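Local coordinates for D-ribulose-5-phosphate 3-epimerase, putative (Plasmodium falciparum, PDB 1TQX), which probably interconverts D-ribulose 5-phosphate and D-xylulose 5-phosphate as a metal-dependent 3-epimerase, and carries a bound zinc ion, at residues K122-Q128 with K163-L167; T187-S192 with S220-Y224; T100-I104 with P132-L138. All coordinates share one frame; numbering follows the deposited sequence.

Contact 1: K122-Q128 with K163-L167; sequences KPKTDVQ and KVSFL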
loop_
_atom_site.group_PDB
_atom_site.type_symbol
_atom_site.label_atom_id
_atom_site.label_comp_id
_atom_site.label_asym_id
_atom_site.label_seq_id
_atom_site.Cartn_x
_atom_site.Cartn_y
_atom_site.Cartn_z
ATOM N N LYS A 122 10.249 4.591 -3.885
ATOM C CA LYS A 122 9.768 5.423 -4.977
ATOM C C LYS A 122 10.381 4.958 -6.306
ATOM O O LYS A 122 11.355 4.205 -6.322
ATOM C CB LYS A 122 10.100 6.892 -4.689
ATOM C CG LYS A 122 9.435 7.402 -3.409
ATOM C CD LYS A 122 9.456 8.922 -3.278
ATOM C CE LYS A 122 10.846 9.463 -3.003
ATOM N NZ LYS A 122 10.851 10.957 -2.879
ATOM N N PRO A 123 9.811 5.400 -7.437
ATOM C CA PRO A 123 10.300 5.017 -8.765
ATOM C C PRO A 123 11.812 5.035 -8.987
ATOM O O PRO A 123 12.369 4.084 -9.530
ATOM C CB PRO A 123 9.569 5.989 -9.686
ATOM C CG PRO A 123 8.244 6.153 -8.984
ATOM C CD PRO A 123 8.670 6.331 -7.547
ATOM N N LYS A 124 12.474 6.107 -8.566
ATOM C CA LYS A 124 13.916 6.224 -8.763
ATOM C C LYS A 124 14.800 5.464 -7.775
ATOM O O LYS A 124 16.021 5.478 -7.915
ATOM C CB LYS A 124 14.323 7.702 -8.762
ATOM C CG LYS A 124 13.602 8.541 -9.808
ATOM C CD LYS A 124 14.021 10.000 -9.719
ATOM C CE LYS A 124 13.219 10.865 -10.675
ATOM N NZ LYS A 124 13.586 12.300 -10.546
ATOM N N THR A 125 14.203 4.797 -6.790
ATOM C CA THR A 125 14.989 4.053 -5.802
ATOM C C THR A 125 15.237 2.600 -6.219
ATOM O O THR A 125 14.309 1.876 -6.575
ATOM C CB THR A 125 14.297 4.073 -4.424
ATOM O OG1 THR A 125 14.048 5.430 -4.043
ATOM C CG2 THR A 125 15.183 3.424 -3.368
ATOM N N ASP A 126 16.500 2.187 -6.163
ATOM C CA ASP A 126 16.928 0.836 -6.536
ATOM C C ASP A 126 16.431 -0.228 -5.551
ATOM O O ASP A 126 16.755 -0.174 -4.367
ATOM C CB ASP A 126 18.460 0.816 -6.606
ATOM C CG ASP A 126 19.024 -0.545 -6.974
ATOM O OD1 ASP A 126 20.267 -0.676 -6.991
ATOM O OD2 ASP A 126 18.241 -1.480 -7.244
ATOM N N VAL A 127 15.658 -1.194 -6.045
ATOM C CA VAL A 127 15.117 -2.277 -5.208
ATOM C C VAL A 127 16.152 -3.091 -4.445
ATOM O O VAL A 127 15.886 -3.560 -3.338
ATOM C CB VAL A 127 14.350 -3.331 -6.027
ATOM C CG1 VAL A 127 12.948 -3.483 -5.492
ATOM C CG2 VAL A 127 14.380 -2.982 -7.487
ATOM N N GLN A 128 17.313 -3.299 -5.052
ATOM C CA GLN A 128 18.347 -4.105 -4.417
ATOM C C GLN A 128 18.832 -3.539 -3.092
ATOM O O GLN A 128 19.386 -4.266 -2.269
ATOM C CB GLN A 128 19.523 -4.309 -5.375
ATOM C CG GLN A 128 19.122 -5.025 -6.656
ATOM C CD GLN A 128 20.312 -5.530 -7.446
ATOM O OE1 GLN A 128 21.057 -6.396 -6.985
ATOM N NE2 GLN A 128 20.502 -4.985 -8.641
ATOM N N LYS A 163 11.362 -4.361 -10.860
ATOM C CA LYS A 163 11.493 -4.418 -9.406
ATOM C C LYS A 163 10.609 -5.527 -8.855
ATOM O O LYS A 163 11.020 -6.276 -7.965
ATOM C CB LYS A 163 11.089 -3.083 -8.768
ATOM C CG LYS A 163 11.927 -1.896 -9.208
ATOM C CD LYS A 163 11.557 -0.659 -8.415
ATOM C CE LYS A 163 12.359 0.555 -8.857
ATOM N NZ LYS A 163 11.979 1.761 -8.054
ATOM N N VAL A 164 9.393 -5.618 -9.385
ATOM C CA VAL A 164 8.439 -6.635 -8.957
ATOM C C VAL A 164 8.980 -8.043 -9.218
ATOM O O VAL A 164 8.935 -8.896 -8.332
ATOM C CB VAL A 164 7.077 -6.459 -9.678
ATOM C CG1 VAL A 164 6.093 -7.537 -9.221
ATOM C CG2 VAL A 164 6.505 -5.068 -9.384
ATOM N N SER A 165 9.492 -8.288 -10.423
ATOM C CA SER A 165 10.038 -9.608 -10.749
ATOM C C SER A 165 11.222 -9.956 -9.850
ATOM O O SER A 165 11.341 -11.092 -9.388
ATOM C CB SER A 165 10.471 -9.670 -12.217
ATOM O OG SER A 165 9.347 -9.642 -13.075
ATOM N N PHE A 166 12.091 -8.981 -9.601
ATOM C CA PHE A 166 13.249 -9.192 -8.734
ATOM C C PHE A 166 12.817 -9.698 -7.357
ATOM O O PHE A 166 13.342 -10.690 -6.856
ATOM C CB PHE A 166 14.026 -7.884 -8.552
ATOM C CG PHE A 166 15.128 -7.972 -7.533
ATOM C CD1 PHE A 166 16.371 -8.504 -7.873
ATOM C CD2 PHE A 166 14.919 -7.547 -6.222
ATOM C CE1 PHE A 166 17.390 -8.612 -6.921
ATOM C CE2 PHE A 166 15.932 -7.652 -5.265
ATOM C CZ PHE A 166 17.168 -8.184 -5.615
ATOM N N LEU A 167 11.859 -9.001 -6.748
ATOM C CA LEU A 167 11.365 -9.358 -5.423
ATOM C C LEU A 167 10.685 -10.723 -5.359
ATOM O O LEU A 167 10.964 -11.512 -4.458
ATOM C CB LEU A 167 10.404 -8.275 -4.912
ATOM C CG LEU A 167 11.015 -6.900 -4.622
ATOM C CD1 LEU A 167 9.916 -5.864 -4.468
ATOM C CD2 LEU A 167 11.861 -6.972 -3.360
#
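K163 reaches from its helix into the loop 122-128 and spends its ammonium group on backbone oxygens. Its side chain leaves with CG anti to the carbonyl carbon (chi1 -61°) and is fully extended from there, which carries the charge to the loop on a straight stem. NZ gives one hydrogen bond to P123 O at 2.8 Å and another to T125 O at 2.8 Å. The two are not alike: NZ stands above the carbonyl plane of P123, with a C=O...N angle of 110°, but meets T125 O at a more open 145°. K122 O is also near, although the angle is too poor for a bond. K122 O instead accepts the backbone N of T125, within the type I turn from K122 to T125; a lysine therefore suits a place where the turn brings several carbonyl oxygens together. The loop follows strand 116-121 of the (βα)8 barrel, on the rim that carries the active site, and helix 161-170 packs outside the strands. V127, a small branched residue, sits over the base of the K163 stem, its CG1 3.8 Å from K163 CB and 4.0 Å from L167 CD1. Next to it, Q128 lays the CH2 of CG over one face of the F166 ring, 4.3 Å from the centroid, in a CH-pi contact; F166 has CG anti to its own backbone nitrogen, turning the ring toward the loop. D126 OD2 accepts from Q128 N in an Asx turn that shapes this bend, while T125 OG1 is hydrogen-bonded to E94.

Contact 2: T187-S192 with S220-Y224; sequences TEISAS and SVQKY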
loop_
_atom_site.group_PDB
_atom_site.type_symbol
_atom_site.label_atom_id
_atom_site.label_comp_id
_atom_site.label_asym_id
_atom_site.label_seq_id
_atom_site.Cartn_x
_atom_site.Cartn_y
_atom_site.Cartn_z
ATOM N N THR A 187 -3.143 -4.276 -13.778
ATOM C CA THR A 187 -3.180 -5.204 -12.654
ATOM C C THR A 187 -2.713 -6.555 -13.203
ATOM O O THR A 187 -1.923 -7.258 -12.569
ATOM C CB THR A 187 -4.606 -5.350 -12.066
ATOM O OG1 THR A 187 -4.951 -4.172 -11.324
ATOM C CG2 THR A 187 -4.679 -6.556 -11.144
ATOM N N GLU A 188 -3.195 -6.910 -14.391
ATOM C CA GLU A 188 -2.800 -8.172 -15.010
ATOM C C GLU A 188 -1.296 -8.152 -15.256
ATOM O O GLU A 188 -0.609 -9.141 -15.018
ATOM C CB GLU A 188 -3.534 -8.393 -16.337
ATOM C CG GLU A 188 -3.298 -9.792 -16.917
ATOM C CD GLU A 188 -4.089 -10.073 -18.190
ATOM O OE1 GLU A 188 -4.004 -11.213 -18.697
ATOM O OE2 GLU A 188 -4.788 -9.163 -18.684
ATOM N N ILE A 189 -0.789 -7.023 -15.736
ATOM C CA ILE A 189 0.639 -6.891 -15.987
ATOM C C ILE A 189 1.429 -7.025 -14.684
ATOM O O ILE A 189 2.437 -7.733 -14.628
ATOM C CB ILE A 189 0.972 -5.525 -16.620
ATOM C CG1 ILE A 189 0.438 -5.468 -18.055
ATOM C CG2 ILE A 189 2.479 -5.289 -16.588
ATOM C CD1 ILE A 189 0.629 -4.115 -18.722
ATOM N N SER A 190 0.974 -6.339 -13.638
ATOM C CA SER A 190 1.666 -6.396 -12.354
ATOM C C SER A 190 1.677 -7.806 -11.775
ATOM O O SER A 190 2.702 -8.273 -11.282
ATOM C CB SER A 190 1.022 -5.420 -11.365
ATOM O OG SER A 190 1.233 -4.079 -11.778
ATOM N N ALA A 191 0.539 -8.486 -11.840
ATOM C CA ALA A 191 0.448 -9.841 -11.317
ATOM C C ALA A 191 1.343 -10.820 -12.086
ATOM O O ALA A 191 1.884 -11.761 -11.502
ATOM C CB ALA A 191 -1.007 -10.318 -11.354
ATOM N N SER A 192 1.509 -10.596 -13.388
ATOM C CA SER A 192 2.335 -11.483 -14.207
ATOM C C SER A 192 3.799 -11.403 -13.792
ATOM O O SER A 192 4.583 -12.318 -14.059
ATOM C CB SER A 192 2.195 -11.135 -15.696
ATOM O OG SER A 192 2.901 -9.951 -16.031
ATOM N N SER A 220 -7.475 -12.052 -11.910
ATOM C CA SER A 220 -6.253 -11.933 -12.696
ATOM C C SER A 220 -5.006 -12.150 -11.845
ATOM O O SER A 220 -4.004 -12.674 -12.334
ATOM C CB SER A 220 -6.182 -10.566 -13.382
ATOM O OG SER A 220 -5.956 -9.529 -12.443
ATOM N N VAL A 221 -5.053 -11.741 -10.580
ATOM C CA VAL A 221 -3.906 -11.939 -9.703
ATOM C C VAL A 221 -3.850 -13.416 -9.302
ATOM O O VAL A 221 -2.789 -14.042 -9.345
ATOM C CB VAL A 221 -3.994 -11.062 -8.417
ATOM C CG1 VAL A 221 -2.889 -11.453 -7.447
ATOM C CG2 VAL A 221 -3.852 -9.582 -8.774
ATOM N N GLN A 222 -4.999 -13.973 -8.930
ATOM C CA GLN A 222 -5.077 -15.372 -8.518
ATOM C C GLN A 222 -4.542 -16.331 -9.581
ATOM O O GLN A 222 -3.946 -17.358 -9.245
ATOM C CB GLN A 222 -6.521 -15.737 -8.156
ATOM C CG GLN A 222 -7.068 -14.922 -6.993
ATOM C CD GLN A 222 -8.534 -15.186 -6.706
ATOM O OE1 GLN A 222 -9.377 -15.118 -7.605
ATOM N NE2 GLN A 222 -8.849 -15.472 -5.444
ATOM N N LYS A 223 -4.742 -15.998 -10.855
ATOM C CA LYS A 223 -4.260 -16.845 -11.944
ATOM C C LYS A 223 -2.758 -17.084 -11.829
ATOM O O LYS A 223 -2.272 -18.166 -12.153
ATOM C CB LYS A 223 -4.567 -16.208 -13.305
ATOM C CG LYS A 223 -6.050 -16.044 -13.601
ATOM C CD LYS A 223 -6.282 -15.531 -15.017
ATOM C CE LYS A 223 -7.766 -15.304 -15.292
ATOM N NZ LYS A 223 -8.586 -16.532 -15.076
ATOM N N TYR A 224 -2.023 -16.071 -11.375
ATOM C CA TYR A 224 -0.576 -16.185 -11.221
ATOM C C TYR A 224 -0.167 -16.685 -9.834
ATOM O O TYR A 224 0.978 -17.169 -9.707
ATOM C CB TYR A 224 0.097 -14.841 -11.504
ATOM C CG TYR A 224 0.016 -14.404 -12.945
ATOM C CD1 TYR A 224 -0.949 -13.495 -13.370
ATOM C CD2 TYR A 224 0.904 -14.906 -13.890
ATOM C CE1 TYR A 224 -1.024 -13.095 -14.706
ATOM C CE2 TYR A 224 0.836 -14.517 -15.225
ATOM C CZ TYR A 224 -0.126 -13.614 -15.626
ATOM O OH TYR A 224 -0.180 -13.234 -16.948
#
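A191 and V221 bring the two helical backbones close, with their CA atoms 5.1 Å apart; the CA atoms of E188 and S220 are 5.6 Å apart, and the CA atoms of S192 and Y224 are 6.3 Å apart. Small residues make this spacing possible. The methyl of A191 rests against the backbone itself, CB lying 3.7 Å from V221 CA, and it also touches V221 CG2. One turn earlier, T187 turns CG2 toward the second helix, where it meets S220 OG and V221 CG2; its hydroxyl is left to bond N183 O. S220 is similarly economical: chi1 of 70° holds OG between the backbone N and the carbonyl carbon, and the hydroxyl bonds back to M217 O, so a polar residue can be buried here. S220 O, in contrast, is buried by the contact and has no partner in the model. Y224 closes the other end. With CG anti to the carbonyl carbon (chi1 -68°), its ring lies flat against the last turn of 187-192, and S192 CA stands over the ring centre, 3.5 Å from the centroid, as a CH-pi contact. S192 CB continues along the ring to CZ at 3.4 Å, while A191 CB approaches Y224 CD1. A tyrosine suits this end because its broad flat ring can lie along both A191 and S192. S192 OG turns back to I189 O at 2.7 Å, so its polar end is tied within its own helix while its carbons serve the tyrosine. No hydrogen bond crosses between the segments. T187 and V221 both also touch I198 of strand 197-200, and the arrangement is that of two neighbouring outer helices of a TIM barrel, packed side by side around the strand that lies between them in sequence.

Contact 3: T100-I104 with P132-L138; sequences TERCI and PILDTNL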
loop_
_atom_site.group_PDB
_atom_site.type_symbol
_atom_site.label_atom_id
_atom_site.label_comp_id
_atom_site.label_asym_id
_atom_site.label_seq_id
_atom_site.Cartn_x
_atom_site.Cartn_y
_atom_site.Cartn_z
ATOM N N THR A 100 19.699 0.949 6.099
ATOM C CA THR A 100 19.213 -0.333 6.593
ATOM C C THR A 100 19.010 -0.475 8.098
ATOM O O THR A 100 17.972 -0.971 8.542
ATOM C CB THR A 100 20.149 -1.463 6.118
ATOM O OG1 THR A 100 20.172 -1.484 4.687
ATOM C CG2 THR A 100 19.668 -2.815 6.633
ATOM N N GLU A 101 19.996 -0.057 8.883
ATOM C CA GLU A 101 19.892 -0.177 10.332
ATOM C C GLU A 101 18.692 0.563 10.908
ATOM O O GLU A 101 17.980 0.028 11.760
ATOM C CB GLU A 101 21.183 0.309 10.995
ATOM C CG GLU A 101 22.393 -0.538 10.631
ATOM C CD GLU A 101 22.249 -1.984 11.071
ATOM O OE1 GLU A 101 23.087 -2.816 10.666
ATOM O OE2 GLU A 101 21.305 -2.294 11.830
ATOM N N ARG A 102 18.459 1.788 10.449
ATOM C CA ARG A 102 17.324 2.559 10.947
ATOM C C ARG A 102 16.008 1.909 10.546
ATOM O O ARG A 102 15.054 1.892 11.323
ATOM C CB ARG A 102 17.370 3.994 10.423
ATOM C CG ARG A 102 18.428 4.869 11.081
ATOM C CD ARG A 102 18.294 6.308 10.623
ATOM N NE ARG A 102 16.996 6.875 10.978
ATOM C CZ ARG A 102 16.495 7.986 10.446
ATOM N NH1 ARG A 102 17.183 8.654 9.530
ATOM N NH2 ARG A 102 15.303 8.428 10.826
ATOM N N CYS A 103 15.957 1.377 9.328
ATOM C CA CYS A 103 14.749 0.721 8.841
ATOM C C CYS A 103 14.485 -0.564 9.625
ATOM O O CYS A 103 13.339 -0.872 9.965
ATOM C CB CYS A 103 14.871 0.416 7.345
ATOM S SG CYS A 103 14.832 1.910 6.292
ATOM N N ILE A 104 15.542 -1.314 9.911
ATOM C CA ILE A 104 15.393 -2.546 10.672
ATOM C C ILE A 104 14.824 -2.245 12.064
ATOM O O ILE A 104 13.948 -2.959 12.550
ATOM C CB ILE A 104 16.744 -3.280 10.817
ATOM C CG1 ILE A 104 17.182 -3.832 9.457
ATOM C CG2 ILE A 104 16.621 -4.415 11.828
ATOM C CD1 ILE A 104 18.563 -4.458 9.459
ATOM N N PRO A 132 19.163 -6.118 2.431
ATOM C CA PRO A 132 19.561 -6.288 3.834
ATOM C C PRO A 132 18.369 -6.288 4.796
ATOM O O PRO A 132 18.317 -7.073 5.745
ATOM C CB PRO A 132 20.496 -5.106 4.070
ATOM C CG PRO A 132 21.118 -4.900 2.719
ATOM C CD PRO A 132 19.925 -5.028 1.800
ATOM N N ILE A 133 17.406 -5.408 4.545
ATOM C CA ILE A 133 16.229 -5.319 5.399
ATOM C C ILE A 133 15.300 -6.505 5.192
ATOM O O ILE A 133 14.830 -7.117 6.153
ATOM C CB ILE A 133 15.429 -4.039 5.115
ATOM C CG1 ILE A 133 16.340 -2.817 5.229
ATOM C CG2 ILE A 133 14.272 -3.930 6.100
ATOM C CD1 ILE A 133 15.722 -1.539 4.692
ATOM N N LEU A 134 15.038 -6.825 3.930
ATOM C CA LEU A 134 14.149 -7.925 3.596
ATOM C C LEU A 134 14.661 -9.274 4.083
ATOM O O LEU A 134 13.870 -10.161 4.393
ATOM C CB LEU A 134 13.913 -7.971 2.081
ATOM C CG LEU A 134 13.217 -6.738 1.494
ATOM C CD1 LEU A 134 13.034 -6.907 -0.008
ATOM C CD2 LEU A 134 11.874 -6.541 2.180
ATOM N N ASP A 135 15.978 -9.431 4.157
ATOM C CA ASP A 135 16.540 -10.699 4.608
ATOM C C ASP A 135 16.286 -10.987 6.089
ATOM O O ASP A 135 16.417 -12.130 6.529
ATOM C CB ASP A 135 18.046 -10.755 4.319
ATOM C CG ASP A 135 18.353 -10.990 2.847
ATOM O OD1 ASP A 135 17.437 -11.376 2.086
ATOM O OD2 ASP A 135 19.521 -10.803 2.447
ATOM N N THR A 136 15.911 -9.964 6.854
ATOM C CA THR A 136 15.644 -10.132 8.283
ATOM C C THR A 136 14.277 -10.755 8.536
ATOM O O THR A 136 13.976 -11.180 9.657
ATOM C CB THR A 136 15.679 -8.787 9.025
ATOM O OG1 THR A 136 14.536 -8.011 8.649
ATOM C CG2 THR A 136 16.940 -8.018 8.677
ATOM N N ASN A 137 13.447 -10.798 7.495
ATOM C CA ASN A 137 12.101 -11.363 7.586
ATOM C C ASN A 137 11.125 -10.509 8.398
ATOM O O ASN A 137 10.019 -10.949 8.705
ATOM C CB ASN A 137 12.152 -12.772 8.184
ATOM C CG ASN A 137 12.902 -13.747 7.307
ATOM O OD1 ASN A 137 12.557 -13.938 6.142
ATOM N ND2 ASN A 137 13.936 -14.372 7.863
ATOM N N LEU A 138 11.535 -9.292 8.737
ATOM C CA LEU A 138 10.689 -8.388 9.512
ATOM C C LEU A 138 9.630 -7.687 8.662
ATOM O O LEU A 138 8.641 -7.174 9.191
ATOM C CB LEU A 138 11.554 -7.325 10.192
ATOM C CG LEU A 138 12.466 -7.789 11.326
ATOM C CD1 LEU A 138 13.495 -6.719 11.632
ATOM C CD2 LEU A 138 11.619 -8.108 12.549
#
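C103 and I133 meet more tightly than carbons usually do, with C103 CB and I133 CD1 3.4 Å apart. I133 sends its longer branch out with CG1 anti to the carbonyl carbon (chi1 -54°), and its terminal methyl comes to rest on the cysteine, also touching SG at 3.9 Å. The slim, weakly polar cysteine side chain suits so close an approach. Before reaching C103, the same branch runs past T100, the two side chains sliding by each other in opposite directions, and I133 CG1 lies 3.6 Å from T100 CG2. That methyl also touches the compact ring of P132, CG2 to CB at 3.5 Å, while T100 OG1 lies alongside the same ring carbon. I104 serves the far end of the contact through both branches: CD1 approaches T136 CG2 at 4.0 Å, and CG2 meets L138 CD1, the side chains of I104 and L138 crossing at about a right angle. A beta-branched isoleucine can thus touch two residues of one turn at once. The loop has its own internal bonds. T136 OG1 gives a bond of 2.7 Å to I133 O, in the carbonyl plane, and accepts from L138 N in an ST turn; I133 O also takes T136 N, so two donors grip one oxygen. N137 follows the helix with positive phi, and the chain turns there toward L138. The contact joins the start of helix 100-111 to the short helix 131-134 and its exit loop on the outside of the barrel, where C103 and I133 both rest on I119 of strand 116-121 and on F93, and L138 reaches A107 and K108 further along helix 100-111.

Contact 1 lies between the other two and touches both: V164 CG1 packs on S190 O of contact 2 at 4.0 Å, and L167 CD2 on L134 CD1 of contact 3 at 3.6 Å. Contacts 2 and 3 have no direct touch, their nearest atoms being about 15 Å apart and their centres about 27 Å. In sequence, the segments of contacts 1 and 3 alternate, whereas contact 2 begins after both have closed. Contact 1 comes near the active site: the side chain of K122 is about 11 Å from the zinc ion and about 7 Å from that of its ligand H70. Contact 3 lies away from the known sites.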